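Local atomic coordinates of arginine 3rd transport system periplasmic binding protein (PDB entry 3KZG), a protein that probably binds arginine in the periplasm and hands it to an ABC transporter. Residues L108-K117 and R130-I140; D158-M166 and K178-K186. All blocks are in the same frame, centred on the assembly; numbering follows the deposited sequence.

Interaction 1. Residues L108-K117 and R130-I140; sequences LHGKKIGVRK and RNNQVIFYELI
Ile113 and Val115 lie beside Val134 and Phe136 in two parallel strands, and their backbones bond to Gln133, Ile135 and Tyr137. They are the strands of a beta-alpha-beta unit whose helix is 121-127, and 133-137 is an edge strand of its sheet within the chain. The backbone ladder runs from Gln133 N to Lys111 O, a weak bond, up to Lys117 N on Tyr137 O at 2.6 Å. Ahead of the strands, in the type II turn from Leu108 to Lys111, Gly110 N bonds to Arg130 O at 3.0 Å. The same carbonyl oxygen lies over one face of the His109 ring.

Apolar contacts differ on the two faces. On the face packed by helix 121-127, Val115 CB meets Val134 CG1 at 4.0 Å, and that methyl also lies above the Phe136 ring, toward its rim. On the other face, Gly114 CA sits at the edge of the Tyr137 ring, 3.8 Å from CE2. Helix 140-148 also packs on this ring.

Charged groups gather at the C-terminal ends of the strands. Lys117 and Glu138 run side by side, but NZ and OE2 form only a long salt bridge of 3.9 Å. Arg116 starts with CG anti to its own N (chi1 -169°) and stays extended to NE, which carries the guanidinium past Ile140. Ile140 CG1 lies above one face of that group, toward its rim, and at its edge a water accepts from Arg116 NE at 2.6 Å and donates to Glu138 O.

Interaction 2. Residues D158-M166 and K178-K186; sequences DYEAAKYWM and KKYKLIGKK
Tyr159, in the first turn of helix 159-166, lays its ring against Lys186. Lys186 CD stands over the ring centre, 3.9 Å from the centroid, in a CH-pi contact. Lys186 CB comes down closer to the rim, 3.5 Å from Tyr159 CD1. Lys163 CG lies above the opposite face, toward its rim, so the ring lies between two lysine chains. One turn on, Ala162 CB touches Leu182 CD2 at 4.1 Å. Trp165 follows with its backbone: its O lies at the edge of the Tyr180 ring, 3.5 Å from CD2. Met166, a selenomethionine, makes the broadest contact. CG is anti to the backbone N (chi1 -178°), and a bend at chi3 (84°) brings CE to Lys178 NZ, 3.3 Å away. CG packs on Lys178 CD at 3.6 Å, and SE rests on Leu182 CG at 3.8 Å. A water bridges the segments, donating to Met166 O and accepting from Lys179 N. The Tyr180 hydroxyl bonds to Glu169. This is a helix packed on an edge strand of the mixed sheet in an alpha/beta lobe. Helix and strand 180-183 run roughly antiparallel, at 148°, with a closest axis approach of 8.2 Å. Strand 91-97 pairs with this strand and also packs on Tyr159 and Ala162, while Leu144 of helix 140-148 touches Trp165 and Tyr180.

Going from the N terminus, interaction 1 comes first. It closes a loop of 12 residues, largely helix 121-127, between strands 112-116 and 133-137. The chain then passes through helix 140-148 and strand 154-158 before interaction 2 opens. That contact closes a loop of 11 residues, with helix 173-176 in it. The two loops follow in series and neither nest nor cross. Both contacts reach one five-stranded mixed sheet, near its two edges: interaction 1 at strand 133-137, interaction 2 at strand 180-188. Strands 154-158 and 91-97 lie between. The centres are about 15 Å apart, and Leu108 CD1 packs on Ile183 CG2 at 4.2 Å.

Interaction 1. Residues L108-K117 and R130-I140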
# COMPACT_ATOMS: atom_id res chain seq x y z
N LEU A 108 -16.27 31.41 -23.39
CA LEU A 108 -15.45 32.42 -22.75
C LEU A 108 -14.96 33.47 -23.75
O LEU A 108 -14.36 34.47 -23.36
CB LEU A 108 -14.26 31.77 -22.05
CG LEU A 108 -14.64 30.88 -20.87
CD1 LEU A 108 -13.43 30.10 -20.39
CD2 LEU A 108 -15.22 31.73 -19.75
N HIS A 109 -15.23 33.24 -25.03
CA HIS A 109 -14.80 34.17 -26.07
C HIS A 109 -15.48 35.52 -25.95
O HIS A 109 -16.71 35.62 -25.91
CB HIS A 109 -15.08 33.57 -27.46
CG HIS A 109 -14.57 34.41 -28.59
ND1 HIS A 109 -15.13 35.62 -28.94
CD2 HIS A 109 -13.54 34.21 -29.45
CE1 HIS A 109 -14.47 36.13 -29.96
NE2 HIS A 109 -13.50 35.30 -30.29
N GLY A 110 -14.67 36.58 -25.88
CA GLY A 110 -15.19 37.93 -25.77
C GLY A 110 -15.62 38.34 -24.38
O GLY A 110 -16.20 39.41 -24.20
N LYS A 111 -15.31 37.51 -23.38
CA LYS A 111 -15.71 37.81 -22.01
C LYS A 111 -14.65 38.53 -21.19
O LYS A 111 -13.46 38.50 -21.52
CB LYS A 111 -16.10 36.51 -21.28
CG LYS A 111 -17.06 35.63 -22.04
CD LYS A 111 -18.31 36.38 -22.48
CE LYS A 111 -19.23 35.48 -23.30
NZ LYS A 111 -20.29 36.27 -23.97
N LYS A 112 -15.09 39.17 -20.11
CA LYS A 112 -14.20 39.88 -19.21
C LYS A 112 -13.85 38.87 -18.12
O LYS A 112 -14.74 38.30 -17.49
CB LYS A 112 -14.91 41.09 -18.59
CG LYS A 112 -15.53 42.03 -19.61
CD LYS A 112 -16.34 43.13 -18.92
CE LYS A 112 -15.45 44.05 -18.12
NZ LYS A 112 -14.52 44.81 -19.01
N ILE A 113 -12.55 38.66 -17.90
CA ILE A 113 -12.09 37.69 -16.92
C ILE A 113 -11.38 38.30 -15.72
O ILE A 113 -10.46 39.11 -15.87
CB ILE A 113 -11.10 36.68 -17.56
CG1 ILE A 113 -11.64 36.18 -18.91
CG2 ILE A 113 -10.85 35.53 -16.61
CD1 ILE A 113 -12.95 35.40 -18.81
N GLY A 114 -11.80 37.91 -14.52
CA GLY A 114 -11.17 38.41 -13.32
C GLY A 114 -9.96 37.56 -12.99
O GLY A 114 -9.97 36.34 -13.20
N VAL A 115 -8.91 38.19 -12.47
CA VAL A 115 -7.68 37.48 -12.12
C VAL A 115 -7.05 38.09 -10.87
O VAL A 115 -7.21 39.29 -10.62
CB VAL A 115 -6.67 37.53 -13.30
CG1 VAL A 115 -5.26 37.29 -12.79
CG2 VAL A 115 -7.03 36.47 -14.34
N ARG A 116 -6.36 37.27 -10.09
CA ARG A 116 -5.71 37.74 -8.86
C ARG A 116 -4.37 38.39 -9.23
O ARG A 116 -3.48 37.74 -9.77
CB ARG A 116 -5.46 36.56 -7.92
CG ARG A 116 -5.02 36.93 -6.51
CD ARG A 116 -4.62 35.69 -5.73
NE ARG A 116 -4.50 35.92 -4.30
CZ ARG A 116 -4.08 35.02 -3.42
NH1 ARG A 116 -3.73 33.80 -3.82
NH2 ARG A 116 -4.04 35.32 -2.13
N LYS A 117 -4.25 39.68 -8.93
CA LYS A 117 -3.03 40.42 -9.24
C LYS A 117 -1.78 39.76 -8.65
O LYS A 117 -1.74 39.46 -7.46
CB LYS A 117 -3.13 41.86 -8.72
CG LYS A 117 -1.93 42.73 -9.10
CD LYS A 117 -2.05 44.15 -8.56
CE LYS A 117 -0.89 45.01 -9.04
NZ LYS A 117 -0.95 46.41 -8.53
N ARG A 130 -8.61 34.68 -27.32
CA ARG A 130 -10.04 34.51 -27.57
C ARG A 130 -10.75 35.81 -27.24
O ARG A 130 -11.83 35.82 -26.65
CB ARG A 130 -10.59 33.37 -26.71
CG ARG A 130 -9.84 33.19 -25.41
CD ARG A 130 -10.44 32.10 -24.53
NE ARG A 130 -10.53 30.82 -25.22
CZ ARG A 130 -10.85 29.68 -24.62
NH1 ARG A 130 -11.12 29.67 -23.32
NH2 ARG A 130 -10.93 28.56 -25.32
N ASN A 131 -10.12 36.92 -27.62
CA ASN A 131 -10.65 38.26 -27.40
C ASN A 131 -11.22 38.46 -26.01
O ASN A 131 -12.42 38.68 -25.83
CB ASN A 131 -11.71 38.59 -28.46
CG ASN A 131 -12.39 39.93 -28.20
OD1 ASN A 131 -11.75 40.88 -27.75
ND2 ASN A 131 -13.68 40.01 -28.50
N ASN A 132 -10.35 38.38 -25.01
CA ASN A 132 -10.74 38.56 -23.63
C ASN A 132 -10.09 39.78 -23.03
O ASN A 132 -9.02 40.21 -23.48
CB ASN A 132 -10.34 37.35 -22.78
CG ASN A 132 -11.11 36.10 -23.12
OD1 ASN A 132 -12.34 36.06 -23.00
ND2 ASN A 132 -10.40 35.07 -23.54
N GLN A 133 -10.74 40.33 -22.02
CA GLN A 133 -10.23 41.49 -21.31
C GLN A 133 -10.01 41.03 -19.88
O GLN A 133 -10.85 40.35 -19.30
CB GLN A 133 -11.26 42.62 -21.35
CG GLN A 133 -10.78 43.90 -20.70
CD GLN A 133 -11.78 45.03 -20.86
OE1 GLN A 133 -12.15 45.40 -21.98
NE2 GLN A 133 -12.21 45.59 -19.74
N VAL A 134 -8.86 41.38 -19.32
CA VAL A 134 -8.52 40.98 -17.97
C VAL A 134 -8.70 42.11 -16.96
O VAL A 134 -8.30 43.25 -17.19
CB VAL A 134 -7.05 40.49 -17.89
CG1 VAL A 134 -6.74 40.02 -16.47
CG2 VAL A 134 -6.81 39.37 -18.88
N ILE A 135 -9.32 41.78 -15.83
CA ILE A 135 -9.53 42.74 -14.76
C ILE A 135 -8.71 42.21 -13.59
O ILE A 135 -8.96 41.11 -13.10
CB ILE A 135 -11.03 42.83 -14.35
CG1 ILE A 135 -11.85 43.41 -15.50
CG2 ILE A 135 -11.19 43.66 -13.10
CD1 ILE A 135 -11.49 44.84 -15.85
N PHE A 136 -7.71 42.99 -13.19
CA PHE A 136 -6.83 42.61 -12.09
C PHE A 136 -7.43 42.97 -10.74
O PHE A 136 -7.85 44.11 -10.53
CB PHE A 136 -5.47 43.31 -12.23
CG PHE A 136 -4.69 42.89 -13.45
CD1 PHE A 136 -3.73 41.89 -13.36
CD2 PHE A 136 -4.94 43.47 -14.68
CE1 PHE A 136 -3.02 41.47 -14.48
CE2 PHE A 136 -4.24 43.06 -15.82
CZ PHE A 136 -3.27 42.06 -15.72
N TYR A 137 -7.47 42.00 -9.84
CA TYR A 137 -8.00 42.20 -8.50
C TYR A 137 -6.88 41.91 -7.51
O TYR A 137 -6.18 40.91 -7.65
CB TYR A 137 -9.17 41.25 -8.25
CG TYR A 137 -10.43 41.61 -9.00
CD1 TYR A 137 -11.23 42.68 -8.60
CD2 TYR A 137 -10.84 40.86 -10.11
CE1 TYR A 137 -12.41 43.00 -9.28
CE2 TYR A 137 -12.01 41.18 -10.80
CZ TYR A 137 -12.79 42.25 -10.38
OH TYR A 137 -13.94 42.55 -11.07
N GLU A 138 -6.70 42.78 -6.53
CA GLU A 138 -5.65 42.58 -5.54
C GLU A 138 -6.03 41.52 -4.51
O GLU A 138 -5.18 40.76 -4.06
CB GLU A 138 -5.29 43.90 -4.85
CG GLU A 138 -4.63 44.92 -5.77
CD GLU A 138 -4.10 46.13 -5.03
OE1 GLU A 138 -4.89 46.78 -4.32
OE2 GLU A 138 -2.90 46.43 -5.15
N LEU A 139 -7.31 41.49 -4.13
CA LEU A 139 -7.80 40.51 -3.16
C LEU A 139 -8.78 39.54 -3.82
O LEU A 139 -9.53 39.92 -4.72
CB LEU A 139 -8.52 41.18 -1.98
CG LEU A 139 -7.75 42.12 -1.06
CD1 LEU A 139 -7.48 43.42 -1.78
CD2 LEU A 139 -8.56 42.37 0.21
N ILE A 140 -8.78 38.30 -3.35
CA ILE A 140 -9.68 37.29 -3.87
C ILE A 140 -11.12 37.73 -3.56
O ILE A 140 -12.03 37.49 -4.35
CB ILE A 140 -9.42 35.91 -3.20
CG1 ILE A 140 -8.04 35.38 -3.60
CG2 ILE A 140 -10.51 34.92 -3.59
CD1 ILE A 140 -7.87 35.08 -5.07
O HOH W 1 -5.36 38.21 -3.33
O HOH W 2 -2.71 40.46 -5.12

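Interaction 2. Residues D158-M166 and K178-K186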
# COMPACT_ATOMS: atom_id res chain seq x y z
N ASP A 158 -6.85 29.43 -8.94
CA ASP A 158 -6.30 28.11 -8.65
C ASP A 158 -7.42 27.07 -8.71
O ASP A 158 -8.54 27.33 -8.25
CB ASP A 158 -5.65 28.09 -7.26
CG ASP A 158 -4.57 29.15 -7.08
OD1 ASP A 158 -3.62 29.19 -7.88
OD2 ASP A 158 -4.68 29.95 -6.12
N TYR A 159 -7.12 25.90 -9.25
CA TYR A 159 -8.09 24.81 -9.36
C TYR A 159 -8.69 24.41 -8.01
O TYR A 159 -9.92 24.32 -7.89
CB TYR A 159 -7.44 23.59 -10.02
CG TYR A 159 -8.32 22.36 -10.01
CD1 TYR A 159 -9.51 22.32 -10.74
CD2 TYR A 159 -7.98 21.25 -9.24
CE1 TYR A 159 -10.34 21.21 -10.70
CE2 TYR A 159 -8.81 20.13 -9.19
CZ TYR A 159 -9.99 20.12 -9.92
OH TYR A 159 -10.83 19.03 -9.86
N GLU A 160 -7.85 24.16 -7.00
CA GLU A 160 -8.37 23.76 -5.69
C GLU A 160 -9.14 24.90 -5.02
O GLU A 160 -10.00 24.65 -4.16
CB GLU A 160 -7.24 23.31 -4.75
CG GLU A 160 -6.56 21.99 -5.12
CD GLU A 160 -7.52 20.83 -5.30
OE1 GLU A 160 -8.61 20.85 -4.69
OE2 GLU A 160 -7.18 19.89 -6.03
N ALA A 161 -8.83 26.14 -5.38
CA ALA A 161 -9.53 27.29 -4.81
C ALA A 161 -10.92 27.36 -5.45
O ALA A 161 -11.90 27.67 -4.78
CB ALA A 161 -8.76 28.59 -5.10
N ALA A 162 -10.98 27.06 -6.74
CA ALA A 162 -12.24 27.08 -7.48
C ALA A 162 -13.18 26.00 -6.95
O ALA A 162 -14.37 26.25 -6.74
CB ALA A 162 -11.99 26.86 -8.97
N LYS A 163 -12.64 24.81 -6.73
CA LYS A 163 -13.43 23.70 -6.21
C LYS A 163 -13.93 24.02 -4.80
O LYS A 163 -15.05 23.68 -4.44
CB LYS A 163 -12.59 22.41 -6.17
CG LYS A 163 -12.41 21.76 -7.52
CD LYS A 163 -12.06 20.29 -7.34
CE LYS A 163 -13.17 19.54 -6.62
NZ LYS A 163 -12.82 18.11 -6.41
N TYR A 164 -13.07 24.66 -4.01
CA TYR A 164 -13.44 25.03 -2.65
C TYR A 164 -14.69 25.91 -2.67
O TYR A 164 -15.69 25.61 -2.01
CB TYR A 164 -12.29 25.82 -2.00
CG TYR A 164 -12.68 26.45 -0.69
CD1 TYR A 164 -12.61 25.73 0.50
CD2 TYR A 164 -13.16 27.76 -0.64
CE1 TYR A 164 -13.02 26.30 1.71
CE2 TYR A 164 -13.57 28.34 0.56
CZ TYR A 164 -13.49 27.59 1.73
OH TYR A 164 -13.92 28.13 2.92
N TRP A 165 -14.64 26.99 -3.45
CA TRP A 165 -15.75 27.91 -3.54
C TRP A 165 -17.04 27.30 -4.05
O TRP A 165 -18.12 27.62 -3.55
CB TRP A 165 -15.36 29.12 -4.40
CG TRP A 165 -14.41 30.01 -3.68
CD1 TRP A 165 -13.08 30.18 -3.94
CD2 TRP A 165 -14.69 30.80 -2.52
NE1 TRP A 165 -12.52 31.02 -3.01
CE2 TRP A 165 -13.48 31.41 -2.13
CE3 TRP A 165 -15.85 31.05 -1.77
CZ2 TRP A 165 -13.40 32.25 -1.01
CZ3 TRP A 165 -15.77 31.89 -0.66
CH2 TRP A 165 -14.55 32.48 -0.30
N MSE A 166 -16.96 26.43 -5.04
CA MSE A 166 -18.19 25.84 -5.54
C MSE A 166 -18.83 24.92 -4.53
O MSE A 166 -20.04 24.69 -4.57
CB MSE A 166 -17.95 25.09 -6.83
CG MSE A 166 -19.23 24.54 -7.38
SE MSE A 166 -18.94 23.75 -9.07
CE MSE A 166 -18.34 22.00 -8.48
N LYS A 178 -26.09 25.44 -5.78
CA LYS A 178 -24.79 26.09 -5.85
C LYS A 178 -24.86 27.52 -6.39
O LYS A 178 -25.80 27.88 -7.10
CB LYS A 178 -23.84 25.27 -6.72
CG LYS A 178 -23.54 23.89 -6.17
CD LYS A 178 -22.53 23.15 -7.04
CE LYS A 178 -22.22 21.78 -6.47
NZ LYS A 178 -21.23 21.03 -7.29
N LYS A 179 -23.85 28.32 -6.05
CA LYS A 179 -23.76 29.69 -6.52
C LYS A 179 -22.78 29.75 -7.68
O LYS A 179 -22.88 30.62 -8.55
CB LYS A 179 -23.27 30.62 -5.40
CG LYS A 179 -22.95 32.04 -5.87
CD LYS A 179 -22.39 32.90 -4.76
CE LYS A 179 -22.05 34.31 -5.26
NZ LYS A 179 -21.57 35.20 -4.15
N TYR A 180 -21.84 28.81 -7.69
CA TYR A 180 -20.82 28.75 -8.73
C TYR A 180 -20.87 27.47 -9.57
O TYR A 180 -21.50 26.48 -9.19
CB TYR A 180 -19.42 28.85 -8.10
CG TYR A 180 -19.20 30.08 -7.26
CD1 TYR A 180 -19.10 31.34 -7.85
CD2 TYR A 180 -19.10 29.98 -5.87
CE1 TYR A 180 -18.90 32.48 -7.07
CE2 TYR A 180 -18.91 31.11 -5.09
CZ TYR A 180 -18.80 32.36 -5.69
OH TYR A 180 -18.60 33.48 -4.91
N LYS A 181 -20.20 27.52 -10.71
CA LYS A 181 -20.08 26.38 -11.61
C LYS A 181 -18.74 26.52 -12.34
O LYS A 181 -18.31 27.63 -12.67
CB LYS A 181 -21.23 26.32 -12.63
CG LYS A 181 -21.29 27.47 -13.62
CD LYS A 181 -22.34 27.18 -14.70
CE LYS A 181 -22.53 28.37 -15.63
NZ LYS A 181 -23.58 28.11 -16.65
N LEU A 182 -18.07 25.40 -12.57
CA LEU A 182 -16.78 25.39 -13.24
C LEU A 182 -16.96 25.34 -14.75
O LEU A 182 -17.87 24.68 -15.26
CB LEU A 182 -15.95 24.19 -12.79
CG LEU A 182 -15.84 23.91 -11.29
CD1 LEU A 182 -14.88 22.75 -11.07
CD2 LEU A 182 -15.37 25.16 -10.55
N ILE A 183 -16.09 26.04 -15.47
CA ILE A 183 -16.16 26.09 -16.92
C ILE A 183 -14.92 25.41 -17.51
O ILE A 183 -13.80 25.87 -17.31
CB ILE A 183 -16.22 27.55 -17.42
CG1 ILE A 183 -17.36 28.29 -16.71
CG2 ILE A 183 -16.41 27.59 -18.93
CD1 ILE A 183 -18.73 27.67 -16.94
N GLY A 184 -15.15 24.31 -18.23
CA GLY A 184 -14.04 23.57 -18.83
C GLY A 184 -13.28 22.78 -17.79
O GLY A 184 -13.59 22.86 -16.61
N LYS A 185 -12.29 22.00 -18.22
CA LYS A 185 -11.48 21.21 -17.30
C LYS A 185 -10.38 22.10 -16.71
O LYS A 185 -10.19 23.22 -17.16
CB LYS A 185 -10.84 20.03 -18.04
CG LYS A 185 -11.80 19.26 -18.93
CD LYS A 185 -11.06 18.29 -19.85
CE LYS A 185 -12.01 17.68 -20.88
NZ LYS A 185 -11.30 16.78 -21.83
N LYS A 186 -9.67 21.60 -15.71
CA LYS A 186 -8.59 22.36 -15.10
C LYS A 186 -7.49 22.55 -16.13
O LYS A 186 -7.35 21.73 -17.04
CB LYS A 186 -8.06 21.64 -13.85
CG LYS A 186 -7.55 20.23 -14.09
CD LYS A 186 -7.09 19.62 -12.78
CE LYS A 186 -6.62 18.17 -12.97
NZ LYS A 186 -6.25 17.56 -11.66
O HOH W 3 -21.32 27.19 -5.35